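Local coordinates for invasion protein INVA (Salmonella enterica, PDB 2X49) that takes part in invasion of the intestinal epithelium as an export-apparatus component of the type III secretion system, represented here by its C-terminal domain, at residues 8-13 against 61-67; 78-84 against 119-124; 236-241 against 289-294. All blocks are in the same frame, centred on the assembly; numbering follows the deposited sequence.

Contact 1. Residues 8-13 against 61-67; sequences VPLILL and LLINEIR
Strands 10-13 and 61-63 run antiparallel, their short axes 4.9 Å apart at closest approach and 156° between N-to-C directions. Leu-10 to Leu-13 and Leu-61 to Ile-63 are extended; Asn-64 and Glu-65 then take positive phi (62° and 67°) in a type I' turn from Ile-63 to Ile-66, closed by Ile-63 N to Ile-66 O and Ile-66 N to Ile-63 O, both 3.0 Å.

Ile-11 and Leu-62 form the hydrogen-bonded pair (CA-CA 5.1 Å): Ile-11 N donates to Leu-62 O at 3.2 Å and Leu-62 N to Ile-11 O at 2.9 Å, both nearly linear. Leu-12 and Leu-61 follow as a non-hydrogen-bonded pair, CA-CA 4.8 Å. Beyond Leu-10 direct bonding gives way to water: one water accepts from Asn-64 N (3.0 Å) and donates to Pro-9 O (2.7 Å), while another joins Pro-9 O (3.2 Å) to Glu-65 N (2.8 Å).

Apolar contacts cover both faces. On one, Ile-11 CB meets Leu-62 CB at 4.1 Å (both mt), and Leu-13 CD2 lies 4.4 Å from Leu-62 CD1. On the other, Leu-12 CD2 reaches Leu-61 CD1 (3.7 Å; Leu-61 is tp) and Leu-10 CD2 reaches Ile-63 CG1 (3.9 Å). This second face packs on helix 125-139 through Leu-133, Thr-136 and Leu-137. Separately, Leu-13 CD1 makes a methyl-to-guanidinium van der Waals contact with Arg-67 NH2 (3.6 Å).

With strand 46-50 bonded in parallel to the other edge of 10-14, a central strand here meets the first arm of a two-residue beta hairpin in a mixed, helix-backed sheet.

Contact 2. Residues 78-84 against 119-124; sequences MRVVNYS and GYVLRN
Strands 78-80 and 122-124 are antiparallel, 149° between directions and 4.6 Å between axes at closest approach. Gly-119 (phi 93°) ends the preceding helix in a Schellman motif. Tyr-120, chi1 m, then lays its ring beside Val-80, with CD1 3.7 Å from Val-80 CG1, and its OH accepts from Ser-84 OG at 2.9 Å; Glu-86 also bonds that OH. Val-121 is held at both backbone ends: its N donates to Asn-82 OD1 (2.9 Å), the Asn-82 side chain (chi1 p) standing in for a strand carbonyl, and its O accepts from Val-81 N (2.9 Å). Leu-122, mt, forms a non-hydrogen-bonded pair with Val-80 (CA-CA 4.8 Å) and packs its CB 3.9 Å from Met-78 CE. Arg-123 pairs with Arg-79 through Arg-79 N to Arg-123 O (2.9 Å) and Arg-123 N to Arg-79 O (2.8 Å); Val-81 CG2 lies over one face of the Arg-123 guanidinium. Asn-124, its CA 3.9 Å from Met-78 SD, N-caps helix 125-139.

Arg-79 NH1 and Arg-123 NH1 are only 3.1 Å apart, two donors of like charge. The guanidiniums are tolerated side by side because Glu-128 and Asp-289 each salt-bridge both, linking the strand pair to helix 125-139 and segment 289-294.

Contact 3. Residues 236-241 against 289-294; sequences LRAVMV and DLVLLT
Parallel strands 236-240 and 291-294 approach to 4.7 Å with a 52° angle between directions, a pronounced twist. Ala-238, Val-239 and Met-240 pair with Val-291, Leu-292 and Leu-293, each at CA-CA 4.9 Å. The ladder runs Val-291 N to Arg-237 O (3.1 Å), Val-239 N to Val-291 O (2.9 Å), Leu-293 N to Val-239 O (2.9 Å) and Val-241 N to Leu-293 O (3.1 Å).

On one face Leu-293, mt, puts CD1 3.5 Å from Ala-238 CB and 3.7 Å from Met-240 CE, the small alanine leaving space for it. On the other, Leu-292 (tp) places CD1 3.6 Å from Val-239 CG1 (chi1 t) and CG 3.5 Å from Val-241 CG2. Arg-237 is mtt to chi3; Arg-237 CB lies 3.8 Å from Leu-290 CD2, and a water bridges Arg-237 NH1 (3.1 Å) to Asp-289 O (2.6 Å).

Polar side-chain links thus flank the aliphatic middle, Asp-289 to Arg-79 and Arg-123 at one end, Thr-294 OG1 to Glu-246 at the other.

In the fold
From the N terminus, contact 1 closes first: segment 8-13 is joined by segment 61-67 after 47 intervening residues that include strand 46-50, the other neighbour of strand 10-14. The chain passes through strand 66-72 into strand 78-80, where contact 2 closes a second, 34-residue loop containing strands 95-99 and 102-107 of the same antiparallel sheet. Much later, after a mainly helical region, contact 3 closes around another 47 residues in the parallel sheet. The loops follow in series, none nesting or crossing. Contact 1 stands apart, about 14 Å from contact 2 between nearest atoms, whereas contacts 2 and 3 touch: Arg-79 NH2 meets Asp-289 OD2 at 2.6 Å, tying two sheets together.

Contact 1. Residues 8-13 against 61-67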
loop_
_atom_site.group_PDB
_atom_site.type_symbol
_atom_site.label_atom_id
_atom_site.label_comp_id
_atom_site.label_asym_id
_atom_site.label_seq_id
_atom_site.Cartn_x
_atom_site.Cartn_y
_atom_site.Cartn_z
ATOM N N VAL A 8 -5.113 -7.436 20.579
ATOM C CA VAL A 8 -3.868 -7.578 19.824
ATOM C C VAL A 8 -3.157 -6.253 19.538
ATOM O O VAL A 8 -3.064 -5.835 18.391
ATOM C CB VAL A 8 -4.095 -8.259 18.450
ATOM C CG1 VAL A 8 -5.088 -7.453 17.573
ATOM C CG2 VAL A 8 -2.746 -8.434 17.729
ATOM N N PRO A 9 -2.586 -5.624 20.558
ATOM C CA PRO A 9 -1.908 -4.332 20.272
ATOM C C PRO A 9 -0.695 -4.388 19.398
ATOM O O PRO A 9 0.032 -5.362 19.334
ATOM C CB PRO A 9 -1.491 -3.842 21.659
ATOM C CG PRO A 9 -1.433 -5.121 22.493
ATOM C CD PRO A 9 -2.488 -6.013 21.967
ATOM N N LEU A 10 -0.524 -3.312 18.680
ATOM C CA LEU A 10 0.670 -3.104 17.871
ATOM C C LEU A 10 1.739 -2.552 18.787
ATOM O O LEU A 10 1.430 -1.827 19.715
ATOM C CB LEU A 10 0.382 -2.077 16.768
ATOM C CG LEU A 10 -0.663 -2.468 15.738
ATOM C CD1 LEU A 10 -1.049 -1.236 14.950
ATOM C CD2 LEU A 10 -0.169 -3.573 14.866
ATOM N N ILE A 11 2.994 -2.893 18.535
ATOM C CA ILE A 11 4.103 -2.388 19.353
ATOM C C ILE A 11 5.114 -1.754 18.417
ATOM O O ILE A 11 5.446 -2.316 17.391
ATOM C CB ILE A 11 4.800 -3.474 20.196
ATOM C CG1 ILE A 11 3.827 -4.093 21.172
ATOM C CG2 ILE A 11 6.042 -2.878 20.953
ATOM C CD1 ILE A 11 4.323 -5.372 21.855
ATOM N N LEU A 12 5.518 -0.538 18.749
ATOM C CA LEU A 12 6.649 0.120 18.059
ATOM C C LEU A 12 7.824 0.175 19.013
ATOM O O LEU A 12 7.735 0.742 20.079
ATOM C CB LEU A 12 6.296 1.530 17.635
ATOM C CG LEU A 12 5.096 1.705 16.735
ATOM C CD1 LEU A 12 4.744 3.171 16.434
ATOM C CD2 LEU A 12 5.348 1.002 15.447
ATOM N N LEU A 13 8.900 -0.467 18.639
ATOM C CA LEU A 13 10.166 -0.345 19.415
ATOM C C LEU A 13 10.851 0.907 18.856
ATOM O O LEU A 13 11.039 1.053 17.672
ATOM C CB LEU A 13 11.071 -1.555 19.247
ATOM C CG LEU A 13 10.524 -2.955 19.579
ATOM C CD1 LEU A 13 11.583 -4.000 19.399
ATOM C CD2 LEU A 13 9.887 -2.951 20.976
ATOM N N LEU A 61 8.537 -2.333 14.017
ATOM C CA LEU A 61 7.118 -2.654 14.155
ATOM C C LEU A 61 6.951 -4.125 14.464
ATOM O O LEU A 61 7.385 -4.975 13.711
ATOM C CB LEU A 61 6.356 -2.259 12.851
ATOM C CG LEU A 61 4.909 -2.780 12.781
ATOM C CD1 LEU A 61 4.047 -2.103 13.820
ATOM C CD2 LEU A 61 4.377 -2.605 11.347
ATOM N N LEU A 62 6.259 -4.398 15.564
ATOM C CA LEU A 62 5.839 -5.746 15.950
ATOM C C LEU A 62 4.325 -5.866 15.827
ATOM O O LEU A 62 3.529 -5.036 16.266
ATOM C CB LEU A 62 6.193 -6.105 17.398
ATOM C CG LEU A 62 7.583 -5.830 17.881
ATOM C CD1 LEU A 62 7.710 -6.374 19.324
ATOM C CD2 LEU A 62 8.599 -6.418 16.911
ATOM N N ILE A 63 3.954 -6.936 15.152
ATOM C CA ILE A 63 2.569 -7.385 15.087
ATOM C C ILE A 63 2.525 -8.777 15.711
ATOM O O ILE A 63 3.299 -9.687 15.395
ATOM C CB ILE A 63 2.016 -7.380 13.615
ATOM C CG1 ILE A 63 2.175 -6.016 12.949
ATOM C CG2 ILE A 63 0.530 -7.907 13.588
ATOM C CD1 ILE A 63 1.768 -5.984 11.404
ATOM N N ASN A 64 1.661 -8.923 16.688
ATOM C CA ASN A 64 1.579 -10.167 17.451
ATOM C C ASN A 64 2.864 -10.447 18.174
ATOM O O ASN A 64 3.295 -11.595 18.367
ATOM C CB ASN A 64 1.296 -11.364 16.536
ATOM C CG ASN A 64 -0.046 -11.287 15.888
ATOM O OD1 ASN A 64 -1.065 -11.009 16.551
ATOM N ND2 ASN A 64 -0.088 -11.576 14.576
ATOM N N GLU A 65 3.498 -9.352 18.542
ATOM C CA GLU A 65 4.748 -9.388 19.317
ATOM C C GLU A 65 5.903 -9.974 18.503
ATOM O O GLU A 65 6.977 -10.292 19.013
ATOM C CB GLU A 65 4.590 -10.146 20.647
ATOM C CG GLU A 65 4.203 -9.211 21.784
ATOM C CD GLU A 65 4.013 -9.927 23.135
ATOM O OE1 GLU A 65 4.830 -10.813 23.511
ATOM O OE2 GLU A 65 3.018 -9.606 23.828
ATOM N N ILE A 66 5.637 -10.113 17.211
ATOM C CA ILE A 66 6.668 -10.596 16.273
ATOM C C ILE A 66 7.196 -9.468 15.400
ATOM O O ILE A 66 6.443 -8.683 14.933
ATOM C CB ILE A 66 6.077 -11.708 15.390
ATOM C CG1 ILE A 66 5.601 -12.875 16.273
ATOM C CG2 ILE A 66 7.089 -12.201 14.383
ATOM C CD1 ILE A 66 4.843 -13.951 15.509
ATOM N N ARG A 67 8.502 -9.371 15.242
ATOM C CA ARG A 67 9.085 -8.323 14.391
ATOM C C ARG A 67 8.612 -8.529 12.975
ATOM O O ARG A 67 8.750 -9.611 12.413
ATOM C CB ARG A 67 10.614 -8.367 14.428
ATOM C CG ARG A 67 11.197 -7.916 15.743
ATOM C CD ARG A 67 12.634 -8.392 15.918
ATOM N NE ARG A 67 13.466 -7.325 16.457
ATOM C CZ ARG A 67 13.475 -6.941 17.730
ATOM N NH1 ARG A 67 12.685 -7.535 18.623
ATOM N NH2 ARG A 67 14.282 -5.957 18.105
HETATM O O HOH W 1 2.828 -6.644 18.652
HETATM O O HOH W 2 -0.243 -6.678 16.940
#

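Contact 2. Residues 78-84 against 119-124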
loop_
_atom_site.group_PDB
_atom_site.type_symbol
_atom_site.label_atom_id
_atom_site.label_comp_id
_atom_site.label_asym_id
_atom_site.label_seq_id
_atom_site.Cartn_x
_atom_site.Cartn_y
_atom_site.Cartn_z
ATOM N N MET A 78 15.409 15.495 6.155
ATOM C CA MET A 78 14.300 15.555 5.205
ATOM C C MET A 78 14.501 14.511 4.125
ATOM O O MET A 78 15.566 14.377 3.556
ATOM C CB MET A 78 14.225 16.941 4.542
ATOM C CG MET A 78 13.954 18.044 5.476
ATOM S SD MET A 78 12.317 17.992 6.195
ATOM C CE MET A 78 11.334 18.491 4.754
ATOM N N ARG A 79 13.421 13.841 3.754
ATOM C CA ARG A 79 13.519 12.875 2.659
ATOM C C ARG A 79 13.219 13.481 1.306
ATOM O O ARG A 79 12.217 14.184 1.149
ATOM C CB ARG A 79 12.579 11.704 2.906
ATOM C CG ARG A 79 12.785 10.656 1.844
ATOM C CD ARG A 79 11.882 9.428 1.890
ATOM N NE ARG A 79 11.834 8.851 0.538
ATOM C CZ ARG A 79 10.768 8.302 -0.035
ATOM N NH1 ARG A 79 9.619 8.210 0.624
ATOM N NH2 ARG A 79 10.849 7.847 -1.289
ATOM N N VAL A 80 14.088 13.165 0.347
ATOM C CA VAL A 80 13.922 13.545 -1.084
ATOM C C VAL A 80 13.173 12.430 -1.774
ATOM O O VAL A 80 13.708 11.404 -2.156
ATOM C CB VAL A 80 15.254 13.832 -1.832
ATOM C CG1 VAL A 80 14.968 14.524 -3.210
ATOM C CG2 VAL A 80 16.141 14.753 -1.012
ATOM N N VAL A 81 11.896 12.678 -1.978
ATOM C CA VAL A 81 10.974 11.622 -2.529
ATOM C C VAL A 81 11.301 11.234 -3.959
ATOM O O VAL A 81 11.370 10.057 -4.295
ATOM C CB VAL A 81 9.477 12.013 -2.365
ATOM C CG1 VAL A 81 8.502 10.961 -2.981
ATOM C CG2 VAL A 81 9.112 12.263 -0.859
ATOM N N ASN A 82 11.527 12.232 -4.791
ATOM C CA ASN A 82 11.860 12.041 -6.215
ATOM C C ASN A 82 13.335 12.307 -6.501
ATOM O O ASN A 82 13.725 12.956 -7.462
ATOM C CB ASN A 82 10.938 12.857 -7.133
ATOM C CG ASN A 82 11.078 14.355 -6.933
ATOM O OD1 ASN A 82 11.607 14.788 -5.926
ATOM N ND2 ASN A 82 10.593 15.151 -7.890
ATOM N N TYR A 83 14.155 11.717 -5.655
ATOM C CA TYR A 83 15.631 11.806 -5.815
ATOM C C TYR A 83 16.133 11.400 -7.206
ATOM O O TYR A 83 15.589 10.522 -7.877
ATOM C CB TYR A 83 16.312 10.901 -4.787
ATOM C CG TYR A 83 17.813 11.040 -4.759
ATOM C CD1 TYR A 83 18.427 12.056 -4.050
ATOM C CD2 TYR A 83 18.620 10.146 -5.453
ATOM C CE1 TYR A 83 19.817 12.195 -4.038
ATOM C CE2 TYR A 83 20.033 10.261 -5.435
ATOM C CZ TYR A 83 20.617 11.289 -4.729
ATOM O OH TYR A 83 22.003 11.379 -4.736
ATOM N N SER A 84 17.159 12.113 -7.634
ATOM C CA SER A 84 18.042 11.683 -8.718
ATOM C C SER A 84 19.501 12.011 -8.436
ATOM O O SER A 84 19.835 12.829 -7.578
ATOM C CB SER A 84 17.640 12.278 -10.043
ATOM O OG SER A 84 18.143 13.588 -10.206
ATOM N N GLY A 119 12.706 21.770 -7.901
ATOM C CA GLY A 119 11.487 21.002 -8.145
ATOM C C GLY A 119 11.434 19.612 -7.572
ATOM O O GLY A 119 10.568 18.815 -7.923
ATOM N N TYR A 120 12.397 19.334 -6.717
ATOM C CA TYR A 120 12.394 18.119 -5.844
ATOM C C TYR A 120 11.291 18.270 -4.801
ATOM O O TYR A 120 10.902 19.383 -4.390
ATOM C CB TYR A 120 13.781 17.844 -5.196
ATOM C CG TYR A 120 14.834 17.410 -6.216
ATOM C CD1 TYR A 120 14.972 16.077 -6.585
ATOM C CD2 TYR A 120 15.672 18.332 -6.822
ATOM C CE1 TYR A 120 15.914 15.680 -7.535
ATOM C CE2 TYR A 120 16.612 17.936 -7.794
ATOM C CZ TYR A 120 16.739 16.611 -8.121
ATOM O OH TYR A 120 17.652 16.197 -9.076
ATOM N N VAL A 121 10.714 17.127 -4.477
ATOM C CA VAL A 121 9.663 17.036 -3.482
ATOM C C VAL A 121 10.241 16.436 -2.218
ATOM O O VAL A 121 10.903 15.410 -2.256
ATOM C CB VAL A 121 8.490 16.162 -4.003
ATOM C CG1 VAL A 121 7.557 15.802 -2.892
ATOM C CG2 VAL A 121 7.755 16.875 -5.132
ATOM N N LEU A 122 10.008 17.131 -1.110
ATOM C CA LEU A 122 10.523 16.709 0.193
ATOM C C LEU A 122 9.414 16.277 1.115
ATOM O O LEU A 122 8.268 16.743 1.066
ATOM C CB LEU A 122 11.334 17.823 0.875
ATOM C CG LEU A 122 12.496 18.464 0.140
ATOM C CD1 LEU A 122 12.839 19.763 0.884
ATOM C CD2 LEU A 122 13.742 17.591 0.066
ATOM N N ARG A 123 9.774 15.334 1.945
ATOM C CA ARG A 123 8.909 14.858 3.005
ATOM C C ARG A 123 9.613 14.913 4.375
ATOM O O ARG A 123 10.742 14.465 4.524
ATOM C CB ARG A 123 8.500 13.407 2.693
ATOM C CG ARG A 123 7.341 12.878 3.445
ATOM C CD ARG A 123 6.991 11.428 3.005
ATOM N NE ARG A 123 6.304 11.457 1.713
ATOM C CZ ARG A 123 6.169 10.430 0.868
ATOM N NH1 ARG A 123 6.707 9.249 1.124
ATOM N NH2 ARG A 123 5.539 10.635 -0.280
ATOM N N ASN A 124 8.922 15.465 5.364
ATOM C CA ASN A 124 9.450 15.428 6.733
ATOM C C ASN A 124 9.426 14.060 7.333
ATOM O O ASN A 124 8.707 13.136 6.901
ATOM C CB ASN A 124 8.796 16.437 7.666
ATOM C CG ASN A 124 7.395 16.112 8.025
ATOM O OD1 ASN A 124 7.072 15.001 8.448
ATOM N ND2 ASN A 124 6.531 17.126 7.928
#

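Contact 3. Residues 236-241 against 289-294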
loop_
_atom_site.group_PDB
_atom_site.type_symbol
_atom_site.label_atom_id
_atom_site.label_comp_id
_atom_site.label_asym_id
_atom_site.label_seq_id
_atom_site.Cartn_x
_atom_site.Cartn_y
_atom_site.Cartn_z
ATOM N N LEU A 236 1.464 11.122 -10.298
ATOM C CA LEU A 236 1.616 9.675 -10.142
ATOM C C LEU A 236 2.937 9.218 -10.740
ATOM O O LEU A 236 3.212 9.409 -11.927
ATOM C CB LEU A 236 0.454 8.950 -10.811
ATOM C CG LEU A 236 0.360 7.457 -10.638
ATOM C CD1 LEU A 236 -0.030 7.132 -9.198
ATOM C CD2 LEU A 236 -0.666 6.888 -11.596
ATOM N N ARG A 237 3.760 8.606 -9.903
ATOM C CA ARG A 237 5.065 8.079 -10.344
ATOM C C ARG A 237 4.912 6.597 -10.620
ATOM O O ARG A 237 4.466 5.874 -9.761
ATOM C CB ARG A 237 6.157 8.325 -9.296
ATOM C CG ARG A 237 6.243 9.763 -8.895
ATOM C CD ARG A 237 7.284 10.067 -7.846
ATOM N NE ARG A 237 7.362 11.522 -7.728
ATOM C CZ ARG A 237 6.681 12.250 -6.851
ATOM N NH1 ARG A 237 5.911 11.674 -5.943
ATOM N NH2 ARG A 237 6.785 13.562 -6.870
ATOM N N ALA A 238 5.290 6.199 -11.825
ATOM C CA ALA A 238 5.032 4.851 -12.368
ATOM C C ALA A 238 6.181 4.244 -13.121
ATOM O O ALA A 238 7.035 4.910 -13.667
ATOM C CB ALA A 238 3.799 4.907 -13.297
ATOM N N VAL A 239 6.163 2.917 -13.048
ATOM C CA VAL A 239 6.935 2.013 -13.908
ATOM C C VAL A 239 5.951 1.250 -14.792
ATOM O O VAL A 239 4.947 0.731 -14.346
ATOM C CB VAL A 239 7.771 1.043 -13.054
ATOM C CG1 VAL A 239 8.428 -0.041 -13.924
ATOM C CG2 VAL A 239 8.819 1.807 -12.208
ATOM N N MET A 240 6.230 1.187 -16.080
ATOM C CA MET A 240 5.304 0.528 -17.019
ATOM C C MET A 240 5.800 -0.869 -17.276
ATOM O O MET A 240 6.981 -1.091 -17.388
ATOM C CB MET A 240 5.241 1.324 -18.314
ATOM C CG MET A 240 4.269 0.781 -19.366
ATOM S SD MET A 240 3.467 2.166 -20.179
ATOM C CE MET A 240 2.668 2.818 -18.718
ATOM N N VAL A 241 4.882 -1.797 -17.348
ATOM C CA VAL A 241 5.190 -3.176 -17.775
ATOM C C VAL A 241 5.180 -3.203 -19.318
ATOM O O VAL A 241 4.263 -2.743 -19.967
ATOM C CB VAL A 241 4.176 -4.208 -17.207
ATOM C CG1 VAL A 241 4.565 -5.621 -17.605
ATOM C CG2 VAL A 241 4.046 -4.084 -15.677
ATOM N N ASP A 289 6.535 4.304 -3.192
ATOM C CA ASP A 289 6.219 5.634 -3.780
ATOM C C ASP A 289 5.965 5.561 -5.276
ATOM O O ASP A 289 5.798 6.598 -5.989
ATOM C CB ASP A 289 7.331 6.646 -3.450
ATOM C CG ASP A 289 7.398 6.973 -1.935
ATOM O OD1 ASP A 289 6.389 7.445 -1.354
ATOM O OD2 ASP A 289 8.472 6.764 -1.319
ATOM N N LEU A 290 5.974 4.343 -5.756
ATOM C CA LEU A 290 5.714 3.985 -7.172
ATOM C C LEU A 290 4.480 3.158 -7.329
ATOM O O LEU A 290 4.000 2.574 -6.388
ATOM C CB LEU A 290 6.880 3.164 -7.735
ATOM C CG LEU A 290 8.212 3.883 -7.921
ATOM C CD1 LEU A 290 9.387 2.959 -8.325
ATOM C CD2 LEU A 290 8.131 5.088 -8.879
ATOM N N VAL A 291 4.012 3.080 -8.568
ATOM C CA VAL A 291 3.096 1.993 -8.947
ATOM C C VAL A 291 3.566 1.374 -10.227
ATOM O O VAL A 291 4.200 2.013 -11.079
ATOM C CB VAL A 291 1.628 2.459 -9.082
ATOM C CG1 VAL A 291 1.073 2.916 -7.679
ATOM C CG2 VAL A 291 1.495 3.548 -10.143
ATOM N N LEU A 292 3.242 0.099 -10.381
ATOM C CA LEU A 292 3.465 -0.587 -11.656
ATOM C C LEU A 292 2.159 -0.517 -12.446
ATOM O O LEU A 292 1.159 -0.747 -11.897
ATOM C CB LEU A 292 3.850 -2.037 -11.405
ATOM C CG LEU A 292 4.465 -2.874 -12.468
ATOM C CD1 LEU A 292 5.654 -2.177 -13.169
ATOM C CD2 LEU A 292 4.920 -4.117 -11.698
ATOM N N LEU A 293 2.244 -0.147 -13.710
ATOM C CA LEU A 293 1.061 0.014 -14.593
ATOM C C LEU A 293 1.006 -1.094 -15.606
ATOM O O LEU A 293 1.961 -1.360 -16.307
ATOM C CB LEU A 293 1.136 1.344 -15.365
ATOM C CG LEU A 293 1.156 2.623 -14.552
ATOM C CD1 LEU A 293 1.207 3.868 -15.487
ATOM C CD2 LEU A 293 -0.042 2.642 -13.620
ATOM N N THR A 294 -0.160 -1.693 -15.693
ATOM C CA THR A 294 -0.378 -2.774 -16.647
ATOM C C THR A 294 -1.795 -2.868 -17.160
ATOM O O THR A 294 -2.684 -2.178 -16.721
ATOM C CB THR A 294 -0.012 -4.105 -16.056
ATOM O OG1 THR A 294 0.236 -5.011 -17.142
ATOM C CG2 THR A 294 -1.099 -4.548 -15.138
HETATM O O HOH W 3 4.750 8.905 -5.240
#